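Methyl-coenzyme M reductase subunit beta (Methanosarcina barkeri, PDB 1E6Y) is the beta subunit of the nickel F430 enzyme that reduces methyl-coenzyme M with coenzyme B, releasing methane in the last step of methanogenesis. Local coordinates at residues L13-V18 with A428-L433; P25-A30 with M228-Q233; N98-K103 with S107-S112; A126-A131 with A155-Y160. All coordinates share one frame; numbering follows the deposited sequence.

Contact 1. Residues L13-V18 with A428-L433; sequences LLESNV and AVAGVL
Glu15 and Ala430 bring the two backbones nearest each other, with their CA atoms 6.0 Å apart, where strand 13-19 meets the C-terminal end of helix 425-429 and the tail that follows it. Leu14 and Ala430 supply the closest apolar touch: Leu14 CB lies 3.6 Å from Ala430 CB. Leu14 CG stands anti to its carbonyl carbon (chi1 -64°), which carries both methyls toward the C-terminal tail. There Leu14 CD2 meets Val432 CG2 at 4.0 Å, and the two side chains cross at about a right angle. Val432 CG1 lies near the backbone O of Leu14, at 4.0 Å.

The helix 425-429 ends here in a Schellman motif. Gly431 has positive phi, and its N bonds back to Ala428 O at 3.1 Å. This turn sends Val432 back toward Leu14. In the other segment, Leu14 and Glu15 both face Ile6 in a classic beta bulge of the two-stranded sheet 3-7 and 13-19. The bulge helps to explain how two successive side chains both head for the tail.

Glu15 reaches out with an extended chain, and its carboxylate meets the helix end through water. One water donates to Glu15 OE1 (3.0 Å) and to Val429 O (2.9 Å). Glu15 OE1 also comes within 3.3 Å of Ala430 O, but both are acceptors and do not bond. The carbonyl end of the helix would probably disfavour a carboxylate so near, and the water lies between Glu15 and one of those carbonyls. Leu14 packs further on Ile426 and Lys427 of the same helix.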
loop_
_atom_site.group_PDB
_atom_site.type_symbol
_atom_site.label_atom_id
_atom_site.label_comp_id
_atom_site.label_asym_id
_atom_site.label_seq_id
_atom_site.Cartn_x
_atom_site.Cartn_y
_atom_site.Cartn_z
ATOM N N LEU E 13 46.944 11.718 -9.466
ATOM C CA LEU E 13 46.363 13.050 -9.298
ATOM C C LEU E 13 45.628 13.500 -10.561
ATOM O O LEU E 13 46.179 13.449 -11.662
ATOM C CB LEU E 13 47.459 14.064 -8.948
ATOM C CG LEU E 13 47.064 15.539 -8.823
ATOM C CD1 LEU E 13 46.143 15.736 -7.633
ATOM C CD2 LEU E 13 48.316 16.383 -8.666
ATOM N N LEU E 14 44.378 13.925 -10.396
ATOM C CA LEU E 14 43.587 14.422 -11.514
ATOM C C LEU E 14 43.481 15.940 -11.484
ATOM O O LEU E 14 43.668 16.603 -12.504
ATOM C CB LEU E 14 42.185 13.807 -11.487
ATOM C CG LEU E 14 42.099 12.294 -11.682
ATOM C CD1 LEU E 14 40.638 11.869 -11.700
ATOM C CD2 LEU E 14 42.795 11.888 -12.977
ATOM N N GLU E 15 43.159 16.485 -10.315
ATOM C CA GLU E 15 43.000 17.924 -10.155
ATOM C C GLU E 15 43.321 18.329 -8.722
ATOM O O GLU E 15 42.904 17.666 -7.774
ATOM C CB GLU E 15 41.567 18.337 -10.500
ATOM C CG GLU E 15 41.382 19.837 -10.668
ATOM C CD GLU E 15 39.924 20.250 -10.809
ATOM O OE1 GLU E 15 39.071 19.391 -11.126
ATOM O OE2 GLU E 15 39.630 21.445 -10.603
ATOM N N SER E 16 44.044 19.432 -8.570
ATOM C CA SER E 16 44.414 19.929 -7.250
ATOM C C SER E 16 43.516 21.079 -6.823
ATOM O O SER E 16 42.879 21.720 -7.656
ATOM C CB SER E 16 45.869 20.394 -7.250
ATOM O OG SER E 16 46.740 19.327 -7.575
ATOM N N ASN E 17 43.476 21.334 -5.519
ATOM C CA ASN E 17 42.809 22.507 -4.962
ATOM C C ASN E 17 41.362 22.631 -5.425
ATOM O O ASN E 17 40.933 23.688 -5.893
ATOM C CB ASN E 17 43.596 23.772 -5.317
ATOM C CG ASN E 17 45.021 23.725 -4.809
ATOM O OD1 ASN E 17 45.255 23.536 -3.619
ATOM N ND2 ASN E 17 45.982 23.828 -5.718
ATOM N N VAL E 18 40.638 21.519 -5.338
ATOM C CA VAL E 18 39.213 21.488 -5.647
ATOM C C VAL E 18 38.401 21.831 -4.401
ATOM O O VAL E 18 38.489 21.146 -3.376
ATOM C CB VAL E 18 38.788 20.091 -6.165
ATOM C CG1 VAL E 18 37.301 20.076 -6.490
ATOM C CG2 VAL E 18 39.600 19.720 -7.399
ATOM N N ALA E 428 35.349 11.912 -14.514
ATOM C CA ALA E 428 34.259 12.771 -14.975
ATOM C C ALA E 428 34.159 14.033 -14.119
ATOM O O ALA E 428 34.099 15.147 -14.643
ATOM C CB ALA E 428 32.937 12.006 -14.935
ATOM N N VAL E 429 34.169 13.851 -12.803
ATOM C CA VAL E 429 34.045 14.965 -11.870
ATOM C C VAL E 429 35.268 15.883 -11.908
ATOM O O VAL E 429 35.134 17.102 -11.800
ATOM C CB VAL E 429 33.816 14.456 -10.426
ATOM C CG1 VAL E 429 33.880 15.610 -9.441
ATOM C CG2 VAL E 429 32.462 13.769 -10.330
ATOM N N ALA E 430 36.445 15.307 -12.135
ATOM C CA ALA E 430 37.675 16.090 -12.246
ATOM C C ALA E 430 37.820 16.765 -13.615
ATOM O O ALA E 430 38.779 17.508 -13.851
ATOM C CB ALA E 430 38.881 15.208 -11.966
ATOM N N GLY E 431 36.888 16.468 -14.522
ATOM C CA GLY E 431 36.861 17.117 -15.823
ATOM C C GLY E 431 37.967 16.678 -16.762
ATOM O O GLY E 431 38.344 17.418 -17.670
ATOM N N VAL E 432 38.470 15.464 -16.562
ATOM C CA VAL E 432 39.625 14.980 -17.312
ATOM C C VAL E 432 39.261 13.951 -18.385
ATOM O O VAL E 432 40.145 13.359 -19.008
ATOM C CB VAL E 432 40.696 14.376 -16.370
ATOM C CG1 VAL E 432 41.151 15.418 -15.361
ATOM C CG2 VAL E 432 40.147 13.155 -15.658
ATOM N N LEU E 433 37.964 13.738 -18.596
ATOM C CA LEU E 433 37.495 12.884 -19.686
ATOM C C LEU E 433 37.445 13.660 -21.000
ATOM O O LEU E 433 37.724 13.043 -22.051
ATOM C CB LEU E 433 36.105 12.318 -19.371
ATOM C CG LEU E 433 35.991 11.223 -18.307
ATOM C CD1 LEU E 433 34.561 10.717 -18.263
ATOM C CD2 LEU E 433 36.948 10.081 -18.609
ATOM O OXT LEU E 433 37.119 14.870 -20.967
HETATM O O HOH W 1 36.656 18.440 -9.679
#

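Contact 2. Residues P25-A30 with M228-Q233; sequences PTRNAA and MFERHQ
Arg27 and Glu230 approach from opposite directions and meet in a salt bridge. It joins the loop leading into helix 29-40 to the first turn of helix 228-241. The backbones stay well apart, and Thr26 CA and Glu230 CA, the nearest pair, are 10.6 Å from each other. Long side chains therefore span the gap. Arg27 runs extended from CG to NE. Glu230 has CG anti to its backbone N (chi1 -179°) and is also extended, which carries its carboxylate out from the helix toward Arg27.

The two flat groups are not coplanar; their planes lie 39° apart. The carboxylate carbon of Glu230 sits at the guanidinium edge. The shortest bond runs from Arg27 NH2 to Glu230 OE2, at 2.9 Å, and it reaches that oxygen from above the carboxylate plane. Arg27 NH1 makes two weak bonds, to OE2 and to OE1 of Glu230; the one to OE1 is long at 3.2 Å but nearly straight (173°).

The guanidinium has other partners. NH1 also bonds to Val91 O of the second subunit, another copy of this protein, and NH2 bonds to Met21 O. The ion pair thus lies beside a subunit interface, with Arg27 shared between the two copies. Phe220 of helix 204-221 packs against Glu230. Water bridges the remaining distance to Thr26: it donates to Glu230 OE2 and is hydrogen-bonded to Thr26 OG1, 2.7 Å from each oxygen.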
loop_
_atom_site.group_PDB
_atom_site.type_symbol
_atom_site.label_atom_id
_atom_site.label_comp_id
_atom_site.label_asym_id
_atom_site.label_seq_id
_atom_site.Cartn_x
_atom_site.Cartn_y
_atom_site.Cartn_z
ATOM N N PRO E 25 26.158 18.158 -5.850
ATOM C CA PRO E 25 25.228 17.823 -6.935
ATOM C C PRO E 25 24.512 19.049 -7.502
ATOM O O PRO E 25 24.247 19.128 -8.702
ATOM C CB PRO E 25 24.256 16.850 -6.271
ATOM C CG PRO E 25 25.098 16.167 -5.239
ATOM C CD PRO E 25 25.977 17.264 -4.691
ATOM N N THR E 26 24.310 20.044 -6.643
ATOM C CA THR E 26 23.599 21.264 -7.004
ATOM C C THR E 26 24.470 22.275 -7.764
ATOM O O THR E 26 23.960 23.271 -8.280
ATOM C CB THR E 26 23.027 21.944 -5.746
ATOM O OG1 THR E 26 24.045 22.013 -4.740
ATOM C CG2 THR E 26 21.838 21.155 -5.205
ATOM N N ARG E 27 25.775 22.015 -7.838
ATOM C CA ARG E 27 26.701 22.917 -8.526
ATOM C C ARG E 27 27.527 22.221 -9.593
ATOM O O ARG E 27 27.994 22.869 -10.541
ATOM C CB ARG E 27 27.685 23.556 -7.522
ATOM C CG ARG E 27 26.998 24.425 -6.496
ATOM C CD ARG E 27 27.981 25.195 -5.594
ATOM N NE ARG E 27 27.222 25.725 -4.464
ATOM C CZ ARG E 27 27.087 25.065 -3.292
ATOM N NH1 ARG E 27 26.340 25.602 -2.349
ATOM N NH2 ARG E 27 27.720 23.910 -3.185
ATOM N N ASN E 28 27.793 20.932 -9.408
ATOM C CA ASN E 28 28.736 20.222 -10.269
ATOM C C ASN E 28 28.098 19.773 -11.580
ATOM O O ASN E 28 27.184 18.948 -11.587
ATOM C CB ASN E 28 29.323 19.012 -9.533
ATOM C CG ASN E 28 30.517 18.412 -10.254
ATOM O OD1 ASN E 28 30.366 17.568 -11.138
ATOM N ND2 ASN E 28 31.713 18.859 -9.889
ATOM N N ALA E 29 28.633 20.275 -12.690
ATOM C CA ALA E 29 28.099 19.980 -14.016
ATOM C C ALA E 29 28.218 18.503 -14.391
ATOM O O ALA E 29 27.299 17.940 -14.983
ATOM C CB ALA E 29 28.793 20.848 -15.065
ATOM N N ALA E 30 29.334 17.874 -14.023
ATOM C CA ALA E 30 29.554 16.455 -14.315
ATOM C C ALA E 30 28.554 15.556 -13.586
ATOM O O ALA E 30 27.980 14.643 -14.183
ATOM C CB ALA E 30 30.982 16.053 -13.954
ATOM N N MET E 228 24.949 23.908 7.631
ATOM C CA MET E 228 26.202 23.279 8.049
ATOM C C MET E 228 26.320 21.844 7.528
ATOM O O MET E 228 27.424 21.316 7.381
ATOM C CB MET E 228 26.315 23.287 9.579
ATOM C CG MET E 228 25.435 22.258 10.284
ATOM S SD MET E 228 25.578 22.309 12.083
ATOM C CE MET E 228 24.430 23.647 12.445
ATOM N N PHE E 229 25.183 21.237 7.203
ATOM C CA PHE E 229 25.170 19.853 6.754
ATOM C C PHE E 229 25.653 19.697 5.317
ATOM O O PHE E 229 26.026 18.600 4.906
ATOM C CB PHE E 229 23.771 19.257 6.922
ATOM C CG PHE E 229 23.346 19.127 8.359
ATOM C CD1 PHE E 229 22.613 20.138 8.972
ATOM C CD2 PHE E 229 23.769 18.046 9.125
ATOM C CE1 PHE E 229 22.314 20.079 10.332
ATOM C CE2 PHE E 229 23.473 17.974 10.487
ATOM C CZ PHE E 229 22.744 18.993 11.092
ATOM N N GLU E 230 25.729 20.804 4.578
ATOM C CA GLU E 230 26.301 20.742 3.239
ATOM C C GLU E 230 27.796 20.446 3.287
ATOM O O GLU E 230 28.254 19.508 2.635
ATOM C CB GLU E 230 26.055 22.028 2.442
ATOM C CG GLU E 230 26.650 21.940 1.035
ATOM C CD GLU E 230 26.246 23.069 0.109
ATOM O OE1 GLU E 230 26.181 24.232 0.555
ATOM O OE2 GLU E 230 26.064 22.794 -1.095
ATOM N N ARG E 231 28.556 21.223 4.065
ATOM C CA ARG E 231 29.982 20.906 4.242
ATOM C C ARG E 231 30.153 19.471 4.738
ATOM O O ARG E 231 30.990 18.719 4.265
ATOM C CB ARG E 231 30.622 21.883 5.237
ATOM C CG ARG E 231 32.064 21.532 5.612
ATOM C CD ARG E 231 32.635 22.487 6.674
ATOM N NE ARG E 231 34.073 22.199 6.785
ATOM C CZ ARG E 231 34.691 21.580 7.787
ATOM N NH1 ARG E 231 36.005 21.371 7.689
ATOM N NH2 ARG E 231 34.051 21.170 8.878
ATOM N N HIS E 232 29.308 19.085 5.691
ATOM C CA HIS E 232 29.352 17.745 6.278
ATOM C C HIS E 232 29.264 16.635 5.226
ATOM O O HIS E 232 30.103 15.730 5.196
ATOM C CB HIS E 232 28.215 17.587 7.292
ATOM C CG HIS E 232 28.310 16.342 8.116
ATOM N ND1 HIS E 232 27.710 15.155 7.746
ATOM C CD2 HIS E 232 28.919 16.101 9.301
ATOM C CE1 HIS E 232 27.944 14.240 8.669
ATOM N NE2 HIS E 232 28.674 14.788 9.624
ATOM N N GLN E 233 28.282 16.734 4.332
ATOM C CA GLN E 233 28.078 15.704 3.317
ATOM C C GLN E 233 29.126 15.753 2.207
ATOM O O GLN E 233 29.554 14.715 1.703
ATOM C CB GLN E 233 26.671 15.820 2.721
ATOM C CG GLN E 233 25.556 15.531 3.724
ATOM C CD GLN E 233 25.756 14.214 4.453
ATOM O OE1 GLN E 233 26.008 14.193 5.657
ATOM N NE2 GLN E 233 25.664 13.107 3.723
HETATM O O HOH W 2 23.673 23.008 -2.240
#

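Contact 3. Residues N98-K103 with S107-S112; sequences NVIKVK and SLLIQS
Asn98 turns CG anti to its backbone N (chi1 -170°), while Gln111 turns CG anti to its carbonyl carbon, and these torsions bring the two amides together. The side chains lie side by side and point the same way. Asn98 ND2 donates to Gln111 OE1 at 2.9 Å. The acceptor lies in the amide plane of Asn98, although the two amide planes are 58° apart. Gln111 NE2 is bonded in turn to Ser41 OG on the neighbouring strand 41-45.

On the same face Ile100 and Leu109 run alongside each other, with Ile100 CD1 and Leu109 CD2 4.0 Å apart. Leu109 also packs on Val415 of helix 405-416. Ser107 OG is buried near Val102 CG2 and Lys103 CE and has no polar partner in the model.

Val99, Lys101, Leu108 and Ile110 occupy the other face. Leu108 CD2 swings in to within 3.8 Å of Lys101 CA; the side chain of Lys101 ends in a salt bridge to Asp79 of helix 78-89.

The backbones are bonded in both directions at three pairs: Asn98 with Gln111, Ile100 with Leu109, and Val102 with Ser107. Between them, Val99 CA makes a CH...O contact to Leu109 O at 3.2 Å. The strands run at 166° to each other, forming an antiparallel beta hairpin in a four-stranded antiparallel sheet, with strand 98-102 outermost within this chain and strand 107-111 next to strand 41-45.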
loop_
_atom_site.group_PDB
_atom_site.type_symbol
_atom_site.label_atom_id
_atom_site.label_comp_id
_atom_site.label_asym_id
_atom_site.label_seq_id
_atom_site.Cartn_x
_atom_site.Cartn_y
_atom_site.Cartn_z
ATOM N N ASN E 98 19.482 9.883 -28.146
ATOM C CA ASN E 98 20.481 8.895 -28.524
ATOM C C ASN E 98 19.921 7.487 -28.374
ATOM O O ASN E 98 19.508 7.088 -27.286
ATOM C CB ASN E 98 21.734 9.062 -27.659
ATOM C CG ASN E 98 22.903 8.237 -28.160
ATOM O OD1 ASN E 98 23.151 8.156 -29.364
ATOM N ND2 ASN E 98 23.627 7.613 -27.234
ATOM N N VAL E 99 19.820 6.779 -29.494
ATOM C CA VAL E 99 19.357 5.397 -29.490
ATOM C C VAL E 99 20.405 4.495 -30.137
ATOM O O VAL E 99 20.699 4.615 -31.330
ATOM C CB VAL E 99 18.012 5.247 -30.237
ATOM C CG1 VAL E 99 17.514 3.808 -30.145
ATOM C CG2 VAL E 99 16.982 6.200 -29.649
ATOM N N ILE E 100 20.981 3.613 -29.328
ATOM C CA ILE E 100 22.103 2.779 -29.747
ATOM C C ILE E 100 21.737 1.302 -29.666
ATOM O O ILE E 100 21.137 0.849 -28.690
ATOM C CB ILE E 100 23.350 3.034 -28.856
ATOM C CG1 ILE E 100 23.774 4.500 -28.954
ATOM C CG2 ILE E 100 24.502 2.138 -29.285
ATOM C CD1 ILE E 100 24.870 4.877 -27.979
ATOM N N LYS E 101 22.089 0.566 -30.714
ATOM C CA LYS E 101 21.982 -0.887 -30.722
ATOM C C LYS E 101 23.161 -1.496 -29.962
ATOM O O LYS E 101 24.317 -1.145 -30.208
ATOM C CB LYS E 101 21.970 -1.393 -32.168
ATOM C CG LYS E 101 21.792 -2.891 -32.302
ATOM C CD LYS E 101 22.003 -3.350 -33.736
ATOM C CE LYS E 101 23.463 -3.258 -34.143
ATOM N NZ LYS E 101 23.677 -3.845 -35.493
ATOM N N VAL E 102 22.859 -2.374 -29.011
ATOM C CA VAL E 102 23.884 -3.039 -28.207
ATOM C C VAL E 102 23.694 -4.561 -28.229
ATOM O O VAL E 102 22.591 -5.050 -28.499
ATOM C CB VAL E 102 23.901 -2.478 -26.728
ATOM C CG1 VAL E 102 22.736 -1.522 -26.497
ATOM C CG2 VAL E 102 23.868 -3.603 -25.696
ATOM N N LYS E 103 24.796 -5.296 -28.058
ATOM C CA LYS E 103 24.791 -6.764 -28.020
ATOM C C LYS E 103 24.321 -7.399 -29.326
ATOM O O LYS E 103 23.507 -8.328 -29.318
ATOM C CB LYS E 103 23.914 -7.277 -26.869
ATOM C CG LYS E 103 24.558 -7.216 -25.495
ATOM C CD LYS E 103 23.656 -7.857 -24.446
ATOM C CE LYS E 103 22.254 -7.253 -24.461
ATOM N NZ LYS E 103 21.450 -7.645 -23.271
ATOM N N SER E 107 19.565 -5.772 -27.595
ATOM C CA SER E 107 19.014 -4.712 -26.754
ATOM C C SER E 107 19.322 -3.317 -27.290
ATOM O O SER E 107 20.165 -3.156 -28.175
ATOM C CB SER E 107 19.538 -4.846 -25.322
ATOM O OG SER E 107 20.933 -4.617 -25.259
ATOM N N LEU E 108 18.587 -2.325 -26.792
ATOM C CA LEU E 108 18.798 -0.928 -27.166
ATOM C C LEU E 108 19.071 -0.073 -25.936
ATOM O O LEU E 108 18.498 -0.304 -24.872
ATOM C CB LEU E 108 17.563 -0.360 -27.879
ATOM C CG LEU E 108 17.101 -0.953 -29.210
ATOM C CD1 LEU E 108 15.808 -0.268 -29.636
ATOM C CD2 LEU E 108 18.179 -0.782 -30.273
ATOM N N LEU E 109 19.933 0.926 -26.099
ATOM C CA LEU E 109 19.976 2.067 -25.195
ATOM C C LEU E 109 19.085 3.158 -25.779
ATOM O O LEU E 109 19.256 3.552 -26.933
ATOM C CB LEU E 109 21.410 2.594 -25.059
ATOM C CG LEU E 109 21.617 3.926 -24.326
ATOM C CD1 LEU E 109 21.245 3.791 -22.854
ATOM C CD2 LEU E 109 23.067 4.364 -24.471
ATOM N N ILE E 110 18.076 3.571 -25.019
ATOM C CA ILE E 110 17.230 4.685 -25.431
ATOM C C ILE E 110 17.409 5.844 -24.469
ATOM O O ILE E 110 16.993 5.773 -23.311
ATOM C CB ILE E 110 15.733 4.294 -25.467
ATOM C CG1 ILE E 110 15.525 3.076 -26.371
ATOM C CG2 ILE E 110 14.895 5.473 -25.974
ATOM C CD1 ILE E 110 14.091 2.613 -26.440
ATOM N N GLN E 111 18.106 6.877 -24.928
ATOM C CA GLN E 111 18.265 8.099 -24.154
ATOM C C GLN E 111 17.352 9.175 -24.721
ATOM O O GLN E 111 17.524 9.610 -25.862
ATOM C CB GLN E 111 19.720 8.573 -24.192
ATOM C CG GLN E 111 20.723 7.479 -23.873
ATOM C CD GLN E 111 22.105 8.019 -23.591
ATOM O OE1 GLN E 111 22.868 8.312 -24.509
ATOM N NE2 GLN E 111 22.441 8.143 -22.312
ATOM N N SER E 112 16.310 9.508 -23.963
ATOM C CA SER E 112 15.418 10.605 -24.318
ATOM C C SER E 112 16.208 11.908 -24.340
ATOM O O SER E 112 17.191 12.057 -23.612
ATOM C CB SER E 112 14.281 10.714 -23.296
ATOM O OG SER E 112 13.292 9.728 -23.525
#

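Contact 4. Residues A126-A131 with A155-Y160; sequences ATTVGA and AVWGSY
Ala131 packs against Trp157 where helix 125-141 meets the C-terminal end of helix 149-157. It is a buried packing of one helix against the end of another in the N-terminal part of the subunit. Ala131 and Val156 have the nearest backbones, with CA atoms 6.3 Å apart.

The main interaction is a CH-pi contact. Ala131 CB sits over one face of the indole, 3.7 Å from the centroid of the five-membered ring and 24° off its normal. Its nearest ring atom is CE2 of Trp157, at 3.5 Å. Trp157 CG stands anti to its carbonyl carbon (chi1 -70°), which lays the ring along the neighbouring helix and lets its six-membered end reach Thr128, one turn earlier.

Apolar packing extends the contact beyond the alanine. Thr128 CB meets Trp157 CH2 at 3.8 Å, with CG2 of the threonine close to the same rim. Val156 CG1 approaches Ala131 CB at 3.9 Å. Val171 of strand 171-172 also packs on both Ala131 and Val156.

Polar groups find their partners elsewhere. Thr128 OG1 bonds to Met124 O and to Glu221 O of the second subunit, another copy of this protein. Trp157 NE1 makes a weak bond to Thr135 OG1, and the indole has a cation-pi contact with Lys153.

Beyond the tryptophan the helix stops. Gly158 takes positive phi, and a type II' beta turn runs from Trp157 to Tyr160, where Tyr160 N is weakly bonded to Trp157 O at 3.4 Å.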
loop_
_atom_site.group_PDB
_atom_site.type_symbol
_atom_site.label_atom_id
_atom_site.label_comp_id
_atom_site.label_asym_id
_atom_site.label_seq_id
_atom_site.Cartn_x
_atom_site.Cartn_y
_atom_site.Cartn_z
ATOM N N ALA E 126 11.336 8.683 -19.633
ATOM C CA ALA E 126 12.321 7.850 -20.332
ATOM C C ALA E 126 11.774 6.445 -20.594
ATOM O O ALA E 126 11.987 5.874 -21.667
ATOM C CB ALA E 126 13.609 7.765 -19.525
ATOM N N THR E 127 11.052 5.905 -19.612
ATOM C CA THR E 127 10.472 4.573 -19.714
ATOM C C THR E 127 9.230 4.566 -20.599
ATOM O O THR E 127 9.104 3.730 -21.490
ATOM C CB THR E 127 10.102 4.022 -18.322
ATOM O OG1 THR E 127 11.295 3.856 -17.547
ATOM C CG2 THR E 127 9.398 2.675 -18.441
ATOM N N THR E 128 8.314 5.495 -20.349
ATOM C CA THR E 128 7.039 5.502 -21.056
ATOM C C THR E 128 7.198 5.876 -22.527
ATOM O O THR E 128 6.609 5.238 -23.397
ATOM C CB THR E 128 6.031 6.458 -20.392
ATOM O OG1 THR E 128 6.576 7.781 -20.350
ATOM C CG2 THR E 128 5.716 5.997 -18.977
ATOM N N VAL E 129 8.026 6.881 -22.805
ATOM C CA VAL E 129 8.312 7.279 -24.183
ATOM C C VAL E 129 9.147 6.213 -24.896
ATOM O O VAL E 129 8.856 5.852 -26.035
ATOM C CB VAL E 129 9.057 8.636 -24.241
ATOM C CG1 VAL E 129 9.441 8.966 -25.678
ATOM C CG2 VAL E 129 8.174 9.742 -23.674
ATOM N N GLY E 130 10.153 5.679 -24.205
ATOM C CA GLY E 130 10.930 4.580 -24.760
ATOM C C GLY E 130 10.068 3.383 -25.131
ATOM O O GLY E 130 10.125 2.892 -26.262
ATOM N N ALA E 131 9.201 2.972 -24.208
ATOM C CA ALA E 131 8.309 1.842 -24.440
ATOM C C ALA E 131 7.279 2.157 -25.524
ATOM O O ALA E 131 7.006 1.322 -26.383
ATOM C CB ALA E 131 7.612 1.449 -23.143
ATOM N N ALA E 155 4.040 -7.169 -24.711
ATOM C CA ALA E 155 5.377 -7.718 -24.926
ATOM C C ALA E 155 6.416 -6.700 -24.466
ATOM O O ALA E 155 7.456 -7.065 -23.919
ATOM C CB ALA E 155 5.585 -8.058 -26.397
ATOM N N VAL E 156 6.071 -5.421 -24.599
ATOM C CA VAL E 156 6.951 -4.325 -24.209
ATOM C C VAL E 156 6.676 -3.855 -22.775
ATOM O O VAL E 156 7.593 -3.773 -21.958
ATOM C CB VAL E 156 6.800 -3.121 -25.179
ATOM C CG1 VAL E 156 7.784 -2.019 -24.816
ATOM C CG2 VAL E 156 7.021 -3.572 -26.618
ATOM N N TRP E 157 5.403 -3.613 -22.465
ATOM C CA TRP E 157 4.998 -2.969 -21.214
ATOM C C TRP E 157 4.675 -3.947 -20.081
ATOM O O TRP E 157 4.403 -3.523 -18.956
ATOM C CB TRP E 157 3.772 -2.081 -21.451
ATOM C CG TRP E 157 4.025 -0.840 -22.253
ATOM C CD1 TRP E 157 4.084 -0.744 -23.613
ATOM C CD2 TRP E 157 4.091 0.501 -21.755
ATOM N NE1 TRP E 157 4.162 0.574 -23.996
ATOM C CE2 TRP E 157 4.169 1.362 -22.875
ATOM C CE3 TRP E 157 4.088 1.064 -20.468
ATOM C CZ2 TRP E 157 4.242 2.754 -22.750
ATOM C CZ3 TRP E 157 4.160 2.449 -20.344
ATOM C CH2 TRP E 157 4.234 3.277 -21.481
ATOM N N GLY E 158 4.577 -5.234 -20.403
ATOM C CA GLY E 158 4.207 -6.222 -19.403
ATOM C C GLY E 158 2.790 -6.058 -18.874
ATOM O O GLY E 158 1.844 -5.906 -19.649
ATOM N N SER E 159 2.646 -6.047 -17.550
ATOM C CA SER E 159 1.327 -5.988 -16.922
ATOM C C SER E 159 0.836 -4.580 -16.596
ATOM O O SER E 159 -0.257 -4.414 -16.055
ATOM C CB SER E 159 1.300 -6.839 -15.655
ATOM O OG SER E 159 0.900 -8.166 -15.950
ATOM N N TYR E 160 1.636 -3.569 -16.925
ATOM C CA TYR E 160 1.202 -2.178 -16.793
ATOM C C TYR E 160 0.042 -1.893 -17.756
ATOM O O TYR E 160 0.171 -2.117 -18.959
ATOM C CB TYR E 160 2.373 -1.234 -17.090
ATOM C CG TYR E 160 2.091 0.216 -16.753
ATOM C CD1 TYR E 160 2.120 0.663 -15.431
ATOM C CD2 TYR E 160 1.743 1.134 -17.750
ATOM C CE1 TYR E 160 1.797 1.982 -15.105
ATOM C CE2 TYR E 160 1.422 2.457 -17.435
ATOM C CZ TYR E 160 1.451 2.873 -16.112
ATOM O OH TYR E 160 1.130 4.172 -15.797
#

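From the N terminus, strand 13-19 opens contact 1, which closes only at the C-terminal tail and encloses the other three. Contact 2 opens next, at 25-30, and closes at helix 228-241. Contacts 3 and 4 both fall within its loop. They follow one another without crossing: the hairpin closes before helix 125-141 begins. Contacts 1 and 2 each join the N-terminal part of the chain to the C-terminal part, and they touch where Ala30 packs on Ala428 and Val429. Contacts 3 and 4 stay within the N-terminal part and touch through Ser112 and Ala126. Contacts 2 and 4, their centres about 34 Å apart, both reach the second subunit.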